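PDB 1JI0: ABC transporter from Thermotoga maritima, which binds ATP and probably hydrolyses it to drive the transport of branched-chain amino acids across the membrane. Local coordinates for residues V29-G39 and N186-Q197. Sequence-based numbering, arbitrary orientation.
Sequences VPRGQIVTLIG and NQEGTTILLVEQ
T191 holds OG1 anti to its carbonyl carbon and CG2 anti to its backbone N (chi1 -56°), which sets the hydroxyl before the turn at P30-Q33 and the methyl against V29. T191 OG1 accepts from G32 N at 2.9 Å, while T191 CG2 lies 3.5 Å from V29 CG1 and also touches P30 O. T36 places OG1 anti to its own N (chi1 -173°), and T36 OG1 donates to L194 O at 2.7 Å from above the carbonyl plane; L37 N reaches the same oxygen from the opposite face, so two donors grip it. Between these points strands 34-38 and 192-196 run parallel: I192 N bonds Q33 O, V35 N bonds I192 O, and L194 N bonds V35 O at 2.8 Å. Over one face of the sheet L193 CD1 packs on V35 CG1 at 3.8 Å, and L193 CD2 meets V29 CG2; L37 and V195 lie side by side, against helix 45-52. On the other face, I34 CD1 rests on N186 CB at 3.4 Å. A water lies within hydrogen-bonding reach of both G32 O and N186 O. A valine in place of T191 would probably leave G32 N without its acceptor and the type II turn less firmly tied. This buried parallel ladder belongs to the P-loop nucleotide-binding core: G39 is the first glycine of the Walker A motif, and V195 touches K45, which binds ATP.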
loop_
_atom_site.group_PDB
_atom_site.type_symbol
_atom_site.label_atom_id
_atom_site.label_comp_id
_atom_site.label_asym_id
_atom_site.label_seq_id
_atom_site.Cartn_x
_atom_site.Cartn_y
_atom_site.Cartn_z
ATOM N N VAL A 29 11.582 2.641 3.579
ATOM C CA VAL A 29 10.327 3.351 3.822
ATOM C C VAL A 29 10.460 3.952 5.222
ATOM O O VAL A 29 10.284 3.255 6.220
ATOM C CB VAL A 29 9.115 2.387 3.776
ATOM C CG1 VAL A 29 7.823 3.177 3.879
ATOM C CG2 VAL A 29 9.144 1.568 2.472
ATOM N N PRO A 30 10.804 5.254 5.308
ATOM C CA PRO A 30 10.971 5.940 6.597
ATOM C C PRO A 30 9.665 6.105 7.363
ATOM O O PRO A 30 8.596 6.271 6.765
ATOM C CB PRO A 30 11.575 7.299 6.203
ATOM C CG PRO A 30 12.240 7.016 4.850
ATOM C CD PRO A 30 11.206 6.131 4.193
ATOM N N ARG A 31 9.772 6.075 8.689
ATOM C CA ARG A 31 8.624 6.218 9.572
ATOM C C ARG A 31 7.876 7.511 9.278
ATOM O O ARG A 31 8.492 8.564 9.119
ATOM C CB ARG A 31 9.087 6.209 11.038
ATOM C CG ARG A 31 7.974 6.465 12.074
ATOM C CD ARG A 31 8.455 6.107 13.477
ATOM N NE ARG A 31 8.892 4.710 13.517
ATOM C CZ ARG A 31 8.070 3.661 13.558
ATOM N NH1 ARG A 31 6.760 3.840 13.583
ATOM N NH2 ARG A 31 8.558 2.426 13.519
ATOM N N GLY A 32 6.550 7.416 9.197
ATOM C CA GLY A 32 5.716 8.584 8.957
ATOM C C GLY A 32 5.674 9.118 7.539
ATOM O O GLY A 32 5.040 10.139 7.285
ATOM N N GLN A 33 6.335 8.443 6.604
ATOM C CA GLN A 33 6.333 8.917 5.225
ATOM C C GLN A 33 5.491 8.063 4.292
ATOM O O GLN A 33 5.060 6.961 4.643
ATOM C CB GLN A 33 7.766 8.962 4.673
ATOM C CG GLN A 33 8.645 10.050 5.268
ATOM C CD GLN A 33 10.010 10.107 4.605
ATOM O OE1 GLN A 33 10.174 9.664 3.472
ATOM N NE2 GLN A 33 10.991 10.660 5.306
ATOM N N ILE A 34 5.242 8.593 3.102
ATOM C CA ILE A 34 4.524 7.861 2.073
ATOM C C ILE A 34 5.589 7.636 1.017
ATOM O O ILE A 34 6.146 8.594 0.475
ATOM C CB ILE A 34 3.383 8.686 1.437
ATOM C CG1 ILE A 34 2.213 8.817 2.411
ATOM C CG2 ILE A 34 2.935 8.016 0.130
ATOM C CD1 ILE A 34 1.164 9.852 1.967
ATOM N N VAL A 35 5.908 6.377 0.754
ATOM C CA VAL A 35 6.896 6.045 -0.261
ATOM C C VAL A 35 6.159 5.343 -1.384
ATOM O O VAL A 35 5.296 4.511 -1.134
ATOM C CB VAL A 35 7.990 5.105 0.292
ATOM C CG1 VAL A 35 8.840 4.561 -0.858
ATOM C CG2 VAL A 35 8.869 5.864 1.267
ATOM N N THR A 36 6.482 5.676 -2.625
ATOM C CA THR A 36 5.802 5.031 -3.719
ATOM C C THR A 36 6.750 4.323 -4.674
ATOM O O THR A 36 7.876 4.761 -4.929
ATOM C CB THR A 36 4.919 6.034 -4.506
ATOM O OG1 THR A 36 4.144 5.318 -5.479
ATOM C CG2 THR A 36 5.782 7.086 -5.214
ATOM N N LEU A 37 6.280 3.192 -5.174
ATOM C CA LEU A 37 7.021 2.394 -6.128
ATOM C C LEU A 37 6.155 2.488 -7.375
ATOM O O LEU A 37 4.992 2.087 -7.362
ATOM C CB LEU A 37 7.118 0.960 -5.614
ATOM C CG LEU A 37 7.815 -0.114 -6.436
ATOM C CD1 LEU A 37 9.263 0.283 -6.730
ATOM C CD2 LEU A 37 7.757 -1.424 -5.643
ATOM N N ILE A 38 6.711 3.065 -8.437
ATOM C CA ILE A 38 5.976 3.226 -9.681
ATOM C C ILE A 38 6.697 2.539 -10.827
ATOM O O ILE A 38 7.879 2.217 -10.724
ATOM C CB ILE A 38 5.782 4.724 -10.028
ATOM C CG1 ILE A 38 7.138 5.397 -10.262
ATOM C CG2 ILE A 38 5.044 5.428 -8.889
ATOM C CD1 ILE A 38 7.026 6.860 -10.672
ATOM N N GLY A 39 5.968 2.307 -11.913
ATOM C CA GLY A 39 6.545 1.664 -13.074
ATOM C C GLY A 39 5.445 1.108 -13.948
ATOM O O GLY A 39 4.301 0.983 -13.505
ATOM N N ASN A 186 -1.820 9.358 6.173
ATOM C CA ASN A 186 -0.427 9.629 6.499
ATOM C C ASN A 186 -0.274 10.791 7.467
ATOM O O ASN A 186 0.636 10.797 8.289
ATOM C CB ASN A 186 0.377 9.942 5.239
ATOM C CG ASN A 186 1.839 10.237 5.548
ATOM O OD1 ASN A 186 2.579 9.360 5.996
ATOM N ND2 ASN A 186 2.252 11.474 5.330
ATOM N N GLN A 187 -1.148 11.784 7.353
ATOM C CA GLN A 187 -1.094 12.944 8.242
ATOM C C GLN A 187 -1.365 12.546 9.691
ATOM O O GLN A 187 -1.042 13.288 10.619
ATOM C CB GLN A 187 -2.087 14.015 7.770
ATOM C CG GLN A 187 -1.628 14.715 6.487
ATOM C CD GLN A 187 -2.689 15.618 5.870
ATOM O OE1 GLN A 187 -2.406 16.366 4.929
ATOM N NE2 GLN A 187 -3.916 15.548 6.388
ATOM N N GLU A 188 -1.953 11.370 9.886
ATOM C CA GLU A 188 -2.216 10.878 11.231
ATOM C C GLU A 188 -1.017 10.090 11.748
ATOM O O GLU A 188 -1.009 9.647 12.893
ATOM C CB GLU A 188 -3.474 10.010 11.257
ATOM C CG GLU A 188 -4.720 10.808 10.949
ATOM C CD GLU A 188 -4.862 12.017 11.853
ATOM O OE1 GLU A 188 -5.487 13.011 11.426
ATOM O OE2 GLU A 188 -4.353 11.972 12.996
ATOM N N GLY A 189 -0.007 9.920 10.896
ATOM C CA GLY A 189 1.201 9.225 11.310
ATOM C C GLY A 189 1.507 7.887 10.659
ATOM O O GLY A 189 2.618 7.374 10.773
ATOM N N THR A 190 0.536 7.324 9.962
ATOM C CA THR A 190 0.711 6.030 9.323
ATOM C C THR A 190 1.744 6.007 8.191
ATOM O O THR A 190 1.700 6.822 7.276
ATOM C CB THR A 190 -0.641 5.533 8.796
ATOM O OG1 THR A 190 -1.593 5.550 9.869
ATOM C CG2 THR A 190 -0.530 4.126 8.264
ATOM N N THR A 191 2.674 5.062 8.268
ATOM C CA THR A 191 3.709 4.899 7.256
ATOM C C THR A 191 3.088 4.099 6.124
ATOM O O THR A 191 2.453 3.070 6.362
ATOM C CB THR A 191 4.914 4.131 7.826
ATOM O OG1 THR A 191 5.399 4.817 8.984
ATOM C CG2 THR A 191 6.026 4.034 6.793
ATOM N N ILE A 192 3.268 4.572 4.897
ATOM C CA ILE A 192 2.681 3.926 3.729
ATOM C C ILE A 192 3.650 3.589 2.603
ATOM O O ILE A 192 4.551 4.374 2.296
ATOM C CB ILE A 192 1.574 4.836 3.121
ATOM C CG1 ILE A 192 0.455 5.043 4.138
ATOM C CG2 ILE A 192 1.035 4.234 1.817
ATOM C CD1 ILE A 192 -0.579 6.078 3.719
ATOM N N LEU A 193 3.459 2.416 1.996
ATOM C CA LEU A 193 4.239 1.992 0.834
ATOM C C LEU A 193 3.165 1.832 -0.238
ATOM O O LEU A 193 2.331 0.926 -0.180
ATOM C CB LEU A 193 4.986 0.666 1.062
ATOM C CG LEU A 193 5.854 0.242 -0.142
ATOM C CD1 LEU A 193 6.636 1.423 -0.658
ATOM C CD2 LEU A 193 6.839 -0.836 0.240
ATOM N N LEU A 194 3.183 2.743 -1.204
ATOM C CA LEU A 194 2.198 2.789 -2.267
ATOM C C LEU A 194 2.745 2.379 -3.627
ATOM O O LEU A 194 3.697 2.981 -4.127
ATOM C CB LEU A 194 1.644 4.220 -2.344
ATOM C CG LEU A 194 0.667 4.637 -3.441
ATOM C CD1 LEU A 194 -0.694 3.970 -3.197
ATOM C CD2 LEU A 194 0.520 6.154 -3.438
ATOM N N VAL A 195 2.148 1.344 -4.214
ATOM C CA VAL A 195 2.538 0.878 -5.535
ATOM C C VAL A 195 1.458 1.389 -6.492
ATOM O O VAL A 195 0.269 1.179 -6.260
ATOM C CB VAL A 195 2.597 -0.658 -5.599
ATOM C CG1 VAL A 195 2.672 -1.103 -7.045
ATOM C CG2 VAL A 195 3.812 -1.169 -4.834
ATOM N N GLU A 196 1.867 2.064 -7.560
ATOM C CA GLU A 196 0.904 2.621 -8.500
ATOM C C GLU A 196 1.364 2.660 -9.941
ATOM O O GLU A 196 2.554 2.713 -10.240
ATOM C CB GLU A 196 0.511 4.045 -8.077
ATOM C CG GLU A 196 -0.765 4.143 -7.257
ATOM C CD GLU A 196 -2.006 3.816 -8.070
ATOM O OE1 GLU A 196 -1.878 3.615 -9.295
ATOM O OE2 GLU A 196 -3.109 3.765 -7.492
ATOM N N GLN A 197 0.388 2.618 -10.831
ATOM C CA GLN A 197 0.639 2.699 -12.256
ATOM C C GLN A 197 0.400 4.174 -12.575
ATOM O O GLN A 197 1.003 4.731 -13.491
ATOM C CB GLN A 197 -0.342 1.804 -13.016
ATOM C CG GLN A 197 -0.282 1.943 -14.522
ATOM C CD GLN A 197 -0.786 0.700 -15.231
ATOM O OE1 GLN A 197 -1.800 0.114 -14.839
ATOM N NE2 GLN A 197 -0.081 0.293 -16.285
HETATM O O HOH W 1 3.172 11.020 8.946
#